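Local coordinates for protein 4-alpha-glucanotransferase (Aquifex aeolicus, PDB 1TZ7) that belongs to the amylomaltase (disproportionating enzyme) family of 4-alpha-glucanotransferases and is built on a parallel eight-stranded beta/alpha barrel, at residues L28-I39 with W479-Y487. Numbering follows the deposited sequence.
Sequences LHVTSLPSPYGI and WRWRIKEDY
R482 reaches into the loop 28-39 and grips its backbone with one nitrogen. R482 NH2 donates to S35 O at 3.0 Å, nearly straight (170°), on a carbonyl lone pair and in the guanidinium plane. A second, weak bond runs from R482 NH2 to L33 O. The backbone of G38 and I39 lies over one face of the guanidinium. The loop thus meets the group along an edge and over one face, and bends at chi2 (-146°) and chi3 (-66°) of R482 carry it there.

S32 joins the backbones. S32 O accepts from I483 N at 2.8 Å. S32 OG lies beside the backbone N and donates to W481 O, also at 2.8 Å. A water extends this link. It accepts from T31 OG1 and donates to the carbonyls of W479 and W481.

Apolar packing flanks these bonds. L28 CD1 meets I483 CD1 at 3.8 Å and W481 CZ3 at 3.9 Å. P34, centre of an inverse gamma turn, lies against I483.

R482 NE is hydrogen-bonded to G113 O, which helps to position the guanidinium. The contact ties the loop after barrel strand 23-27 to the loop before helix 491-500. M457 of helix 457-460 and F49 of helix 44-56 pack on L28, while I39 rests on helix 117-133.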
ATOM      1  N   LEU A  28      -7.824   6.401   0.308  1.00 27.30           N
ATOM      2  CA  LEU A  28      -8.813   5.442   0.787  1.00 27.12           C
ATOM      3  C   LEU A  28      -8.446   4.041   0.319  1.00 29.56           C
ATOM      4  O   LEU A  28      -8.424   3.766  -0.874  1.00 28.20           O
ATOM      5  CB  LEU A  28     -10.208   5.808   0.262  1.00 26.68           C
ATOM      6  CG  LEU A  28     -11.339   4.850   0.661  1.00 29.37           C
ATOM      7  CD1 LEU A  28     -11.678   5.012   2.139  1.00 27.78           C
ATOM      8  CD2 LEU A  28     -12.570   5.086  -0.202  1.00 33.10           C
ATOM      9  N   HIS A  29      -8.157   3.161   1.263  1.00 28.26           N
ATOM     10  CA  HIS A  29      -7.840   1.774   0.945  1.00 26.95           C
ATOM     11  C   HIS A  29      -9.096   1.010   0.570  1.00 27.57           C
ATOM     12  O   HIS A  29     -10.193   1.308   1.058  1.00 24.45           O
ATOM     13  CB  HIS A  29      -7.172   1.110   2.133  1.00 29.02           C
ATOM     14  CG  HIS A  29      -6.527  -0.208   1.823  1.00 34.41           C
ATOM     15  ND1 HIS A  29      -5.617  -0.373   0.802  1.00 33.87           N
ATOM     16  CD2 HIS A  29      -6.642  -1.417   2.422  1.00 34.14           C
ATOM     17  CE1 HIS A  29      -5.206  -1.630   0.783  1.00 38.67           C
ATOM     18  NE2 HIS A  29      -5.814  -2.283   1.754  1.00 34.96           N
ATOM     19  N   VAL A  30      -8.929   0.021  -0.294  1.00 24.34           N
ATOM     20  CA  VAL A  30     -10.050  -0.763  -0.795  1.00 23.71           C
ATOM     21  C   VAL A  30     -10.874  -1.368   0.355  1.00 27.70           C
ATOM     22  O   VAL A  30     -12.090  -1.437   0.273  1.00 23.92           O
ATOM     23  CB  VAL A  30      -9.559  -1.896  -1.745  1.00 24.69           C
ATOM     24  CG1 VAL A  30     -10.717  -2.769  -2.187  1.00 24.13           C
ATOM     25  CG2 VAL A  30      -8.839  -1.296  -2.975  1.00 32.06           C
ATOM     26  N   THR A  31     -10.194  -1.794   1.427  1.00 27.87           N
ATOM     27  CA  THR A  31     -10.874  -2.461   2.555  1.00 25.07           C
ATOM     28  C   THR A  31     -11.890  -1.542   3.219  1.00 22.75           C
ATOM     29  O   THR A  31     -12.875  -2.007   3.777  1.00 21.76           O
ATOM     30  CB  THR A  31      -9.852  -2.940   3.618  1.00 31.32           C
ATOM     31  OG1 THR A  31      -9.070  -1.831   4.083  1.00 20.27           O
ATOM     32  CG2 THR A  31      -8.833  -3.905   3.016  1.00 20.60           C
ATOM     33  N   SER A  32     -11.637  -0.234   3.157  1.00 25.43           N
ATOM     34  CA  SER A  32     -12.467   0.754   3.852  1.00 25.36           C
ATOM     35  C   SER A  32     -13.785   1.049   3.116  1.00 24.16           C
ATOM     36  O   SER A  32     -14.685   1.673   3.679  1.00 25.39           O
ATOM     37  CB  SER A  32     -11.685   2.055   4.055  1.00 28.00           C
ATOM     38  OG  SER A  32     -10.538   1.833   4.847  1.00 28.86           O
ATOM     39  N   LEU A  33     -13.891   0.597   1.867  1.00 28.28           N
ATOM     40  CA  LEU A  33     -15.151   0.711   1.100  1.00 27.93           C
ATOM     41  C   LEU A  33     -16.282  -0.000   1.849  1.00 28.21           C
ATOM     42  O   LEU A  33     -16.061  -1.049   2.456  1.00 27.07           O
ATOM     43  CB  LEU A  33     -14.993   0.068  -0.285  1.00 30.05           C
ATOM     44  CG  LEU A  33     -14.640   0.896  -1.542  1.00 31.66           C
ATOM     45  CD1 LEU A  33     -14.576   2.393  -1.390  1.00 25.15           C
ATOM     46  CD2 LEU A  33     -13.493   0.316  -2.380  1.00 29.03           C
ATOM     47  N   PRO A  34     -17.495   0.570   1.803  1.00 27.53           N
ATOM     48  CA  PRO A  34     -18.644   0.016   2.537  1.00 24.22           C
ATOM     49  C   PRO A  34     -19.370  -1.131   1.797  1.00 26.21           C
ATOM     50  O   PRO A  34     -20.594  -1.100   1.665  1.00 23.13           O
ATOM     51  CB  PRO A  34     -19.567   1.228   2.685  1.00 27.34           C
ATOM     52  CG  PRO A  34     -19.301   2.056   1.462  1.00 26.19           C
ATOM     53  CD  PRO A  34     -17.850   1.800   1.069  1.00 28.94           C
ATOM     54  N   SER A  35     -18.620  -2.126   1.341  1.00 25.50           N
ATOM     55  CA  SER A  35     -19.204  -3.270   0.649  1.00 24.00           C
ATOM     56  C   SER A  35     -19.885  -4.209   1.648  1.00 32.52           C
ATOM     57  O   SER A  35     -19.546  -4.213   2.829  1.00 22.70           O
ATOM     58  CB  SER A  35     -18.128  -4.024  -0.127  1.00 29.90           C
ATOM     59  OG  SER A  35     -17.420  -3.152  -0.993  1.00 29.16           O
ATOM     60  N   PRO A  36     -20.847  -5.003   1.171  1.00 32.03           N
ATOM     61  CA  PRO A  36     -21.770  -5.713   2.058  1.00 34.00           C
ATOM     62  C   PRO A  36     -21.238  -7.041   2.625  1.00 31.19           C
ATOM     63  O   PRO A  36     -21.974  -7.701   3.347  1.00 25.05           O
ATOM     64  CB  PRO A  36     -22.999  -5.976   1.154  1.00 29.33           C
ATOM     65  CG  PRO A  36     -22.601  -5.472  -0.252  1.00 33.43           C
ATOM     66  CD  PRO A  36     -21.137  -5.269  -0.244  1.00 35.16           C
ATOM     67  N   TYR A  37     -19.996  -7.423   2.306  1.00 24.02           N
ATOM     68  CA  TYR A  37     -19.516  -8.780   2.637  1.00 28.82           C
ATOM     69  C   TYR A  37     -18.349  -8.782   3.642  1.00 29.15           C
ATOM     70  O   TYR A  37     -17.438  -9.613   3.557  1.00 26.99           O
ATOM     71  CB  TYR A  37     -19.149  -9.533   1.360  1.00 29.77           C
ATOM     72  CG  TYR A  37     -20.315  -9.657   0.414  1.00 31.46           C
ATOM     73  CD1 TYR A  37     -21.389 -10.485   0.718  1.00 28.64           C
ATOM     74  CD2 TYR A  37     -20.361  -8.927  -0.767  1.00 25.43           C
ATOM     75  CE1 TYR A  37     -22.470 -10.597  -0.136  1.00 44.71           C
ATOM     76  CE2 TYR A  37     -21.439  -9.030  -1.629  1.00 35.78           C
ATOM     77  CZ  TYR A  37     -22.494  -9.870  -1.306  1.00 37.71           C
ATOM     78  OH  TYR A  37     -23.571  -9.981  -2.156  1.00 35.11           O
ATOM     79  N   GLY A  38     -18.401  -7.854   4.600  1.00 26.41           N
ATOM     80  CA  GLY A  38     -17.513  -7.882   5.755  1.00 24.41           C
ATOM     81  C   GLY A  38     -16.277  -7.036   5.556  1.00 26.03           C
ATOM     82  O   GLY A  38     -15.543  -6.768   6.496  1.00 19.02           O
ATOM     83  N   ILE A  39     -16.054  -6.611   4.320  1.00 26.57           N
ATOM     84  CA  ILE A  39     -14.860  -5.860   3.962  1.00 23.79           C
ATOM     85  C   ILE A  39     -15.075  -5.180   2.605  1.00 27.38           C
ATOM     86  O   ILE A  39     -15.902  -5.621   1.809  1.00 23.50           O
ATOM     87  CB  ILE A  39     -13.622  -6.817   3.909  1.00 24.64           C
ATOM     88  CG1 ILE A  39     -12.329  -6.019   3.828  1.00 26.69           C
ATOM     89  CG2 ILE A  39     -13.733  -7.786   2.724  1.00 22.44           C
ATOM     90  CD1 ILE A  39     -11.107  -6.806   4.269  1.00 29.30           C
ATOM     91  N   TRP A 479      -5.875  -1.422  10.440  1.00 26.46           N
ATOM     92  CA  TRP A 479      -6.327  -1.696   9.071  1.00 27.86           C
ATOM     93  C   TRP A 479      -7.791  -2.092   9.018  1.00 26.13           C
ATOM     94  O   TRP A 479      -8.246  -2.694   8.039  1.00 30.59           O
ATOM     95  CB  TRP A 479      -5.461  -2.782   8.419  1.00 32.65           C
ATOM     96  CG  TRP A 479      -4.011  -2.649   8.735  1.00 26.43           C
ATOM     97  CD1 TRP A 479      -3.274  -3.453   9.548  1.00 32.38           C
ATOM     98  CD2 TRP A 479      -3.120  -1.646   8.252  1.00 25.61           C
ATOM     99  NE1 TRP A 479      -1.972  -3.014   9.599  1.00 28.54           N
ATOM    100  CE2 TRP A 479      -1.851  -1.903   8.815  1.00 27.63           C
ATOM    101  CE3 TRP A 479      -3.259  -0.545   7.396  1.00 32.25           C
ATOM    102  CZ2 TRP A 479      -0.734  -1.108   8.549  1.00 32.35           C
ATOM    103  CZ3 TRP A 479      -2.149   0.242   7.133  1.00 32.34           C
ATOM    104  CH2 TRP A 479      -0.902  -0.045   7.709  1.00 27.40           C
ATOM    105  N   ARG A 480      -8.536  -1.742  10.059  1.00 28.50           N
ATOM    106  CA  ARG A 480      -9.890  -2.220  10.211  1.00 28.90           C
ATOM    107  C   ARG A 480     -10.950  -1.159   9.847  1.00 26.21           C
ATOM    108  O   ARG A 480     -12.101  -1.501   9.612  1.00 24.95           O
ATOM    109  CB  ARG A 480     -10.111  -2.728  11.644  1.00 29.71           C
ATOM    110  CG  ARG A 480      -9.113  -3.858  12.062  1.00 40.79           C
ATOM    111  CD  ARG A 480      -9.579  -4.729  13.231  1.00 40.10           C
ATOM    112  NE  ARG A 480     -10.295  -5.860  12.782  1.00 56.21           N
ATOM    113  CZ  ARG A 480      -9.988  -7.156  12.927  1.00 53.96           C
ATOM    114  NH1 ARG A 480     -10.863  -7.998  12.469  1.00 42.07           N
ATOM    115  NH2 ARG A 480      -8.831  -7.620  13.427  1.00 43.33           N
ATOM    116  N   TRP A 481     -10.564   0.117   9.799  1.00 24.80           N
ATOM    117  CA  TRP A 481     -11.559   1.184   9.621  1.00 26.72           C
ATOM    118  C   TRP A 481     -12.265   1.066   8.286  1.00 26.68           C
ATOM    119  O   TRP A 481     -11.633   0.843   7.260  1.00 24.17           O
ATOM    120  CB  TRP A 481     -10.942   2.575   9.723  1.00 29.86           C
ATOM    121  CG  TRP A 481     -11.972   3.648   9.446  1.00 32.39           C
ATOM    122  CD1 TRP A 481     -12.965   4.070  10.288  1.00 29.22           C
ATOM    123  CD2 TRP A 481     -12.134   4.397   8.235  1.00 28.47           C
ATOM    124  NE1 TRP A 481     -13.722   5.045   9.681  1.00 27.92           N
ATOM    125  CE2 TRP A 481     -13.233   5.267   8.421  1.00 34.48           C
ATOM    126  CE3 TRP A 481     -11.454   4.432   7.007  1.00 31.99           C
ATOM    127  CZ2 TRP A 481     -13.663   6.154   7.432  1.00 34.12           C
ATOM    128  CZ3 TRP A 481     -11.886   5.313   6.033  1.00 28.29           C
ATOM    129  CH2 TRP A 481     -12.981   6.160   6.251  1.00 30.64           C
ATOM    130  N   ARG A 482     -13.583   1.237   8.308  1.00 20.67           N
ATOM    131  CA  ARG A 482     -14.377   1.304   7.086  1.00 27.97           C
ATOM    132  C   ARG A 482     -15.338   2.478   7.134  1.00 28.75           C
ATOM    133  O   ARG A 482     -15.771   2.902   8.212  1.00 25.50           O
ATOM    134  CB  ARG A 482     -15.175   0.008   6.895  1.00 27.35           C
ATOM    135  CG  ARG A 482     -14.323  -1.242   6.777  1.00 32.08           C
ATOM    136  CD  ARG A 482     -14.904  -2.294   5.842  1.00 32.38           C
ATOM    137  NE  ARG A 482     -16.150  -2.859   6.351  1.00 33.80           N
ATOM    138  CZ  ARG A 482     -17.152  -3.291   5.585  1.00 27.61           C
ATOM    139  NH1 ARG A 482     -18.240  -3.788   6.145  1.00 23.49           N
ATOM    140  NH2 ARG A 482     -17.068  -3.223   4.257  1.00 29.22           N
ATOM    141  N   ILE A 483     -15.673   2.997   5.964  1.00 24.54           N
ATOM    142  CA  ILE A 483     -16.785   3.922   5.817  1.00 23.74           C
ATOM    143  C   ILE A 483     -18.069   3.257   6.281  1.00 20.98           C
ATOM    144  O   ILE A 483     -18.374   2.134   5.869  1.00 23.79           O
ATOM    145  CB  ILE A 483     -16.921   4.358   4.327  1.00 25.08           C
ATOM    146  CG1 ILE A 483     -15.688   5.152   3.888  1.00 28.70           C
ATOM    147  CG2 ILE A 483     -18.180   5.186   4.124  1.00 29.30           C
ATOM    148  CD1 ILE A 483     -15.494   5.198   2.364  1.00 32.71           C
ATOM    149  N   LYS A 484     -18.820   3.954   7.144  1.00 25.94           N
ATOM    150  CA  LYS A 484     -20.103   3.452   7.653  1.00 36.88           C
ATOM    151  C   LYS A 484     -21.274   4.381   7.269  1.00 41.94           C
ATOM    152  O   LYS A 484     -22.436   4.055   7.511  1.00 49.01           O
ATOM    153  CB  LYS A 484     -20.052   3.316   9.184  1.00 36.54           C
ATOM    154  CG  LYS A 484     -19.018   2.323   9.694  1.00 43.17           C
ATOM    155  CD  LYS A 484     -18.826   2.449  11.212  1.00 49.95           C
ATOM    156  CE  LYS A 484     -17.423   2.037  11.639  1.00 64.88           C
ATOM    157  NZ  LYS A 484     -16.389   3.029  11.216  1.00 50.66           N
ATOM    158  N   GLU A 485     -20.955   5.533   6.679  1.00 37.04           N
ATOM    159  CA  GLU A 485     -21.958   6.570   6.407  1.00 36.57           C
ATOM    160  C   GLU A 485     -22.043   6.857   4.907  1.00 34.68           C
ATOM    161  O   GLU A 485     -21.195   6.416   4.137  1.00 26.18           O
ATOM    162  CB  GLU A 485     -21.606   7.861   7.170  1.00 33.95           C
ATOM    163  CG  GLU A 485     -20.361   8.583   6.640  1.00 36.33           C
ATOM    164  CD  GLU A 485     -19.829   9.635   7.605  1.00 53.04           C
ATOM    165  OE1 GLU A 485     -20.145  10.832   7.418  1.00 41.44           O
ATOM    166  OE2 GLU A 485     -19.093   9.267   8.543  1.00 55.54           O
ATOM    167  N   ASP A 486     -23.073   7.601   4.503  1.00 31.66           N
ATOM    168  CA  ASP A 486     -23.208   8.045   3.112  1.00 32.84           C
ATOM    169  C   ASP A 486     -22.277   9.228   2.841  1.00 28.78           C
ATOM    170  O   ASP A 486     -22.629  10.379   3.094  1.00 33.62           O
ATOM    171  CB  ASP A 486     -24.663   8.437   2.807  1.00 28.35           C
ATOM    172  CG  ASP A 486     -24.877   8.822   1.332  1.00 34.39           C
ATOM    173  OD1 ASP A 486     -23.928   8.693   0.526  1.00 27.56           O
ATOM    174  OD2 ASP A 486     -25.957   9.262   0.901  1.00 33.26           O
ATOM    175  N   TYR A 487     -21.091   8.928   2.320  1.00 29.61           N
ATOM    176  CA  TYR A 487     -20.057   9.939   2.108  1.00 31.44           C
ATOM    177  C   TYR A 487     -20.366  10.869   0.925  1.00 27.91           C
ATOM    178  O   TYR A 487     -19.714  11.897   0.765  1.00 29.79           O
ATOM    179  CB  TYR A 487     -18.691   9.267   1.884  1.00 30.38           C
ATOM    180  CG  TYR A 487     -18.652   8.344   0.688  1.00 29.36           C
ATOM    181  CD1 TYR A 487     -18.949   6.995   0.821  1.00 26.66           C
ATOM    182  CD2 TYR A 487     -18.321   8.822  -0.575  1.00 26.50           C
ATOM    183  CE1 TYR A 487     -18.918   6.140  -0.269  1.00 35.06           C
ATOM    184  CE2 TYR A 487     -18.287   7.975  -1.676  1.00 27.87           C
ATOM    185  CZ  TYR A 487     -18.588   6.631  -1.512  1.00 27.82           C
ATOM    186  OH  TYR A 487     -18.559   5.775  -2.592  1.00 26.31           O
TER
HETATM  187  O   HOH W   1     -10.311  -1.307   6.414  1.00 49.57           O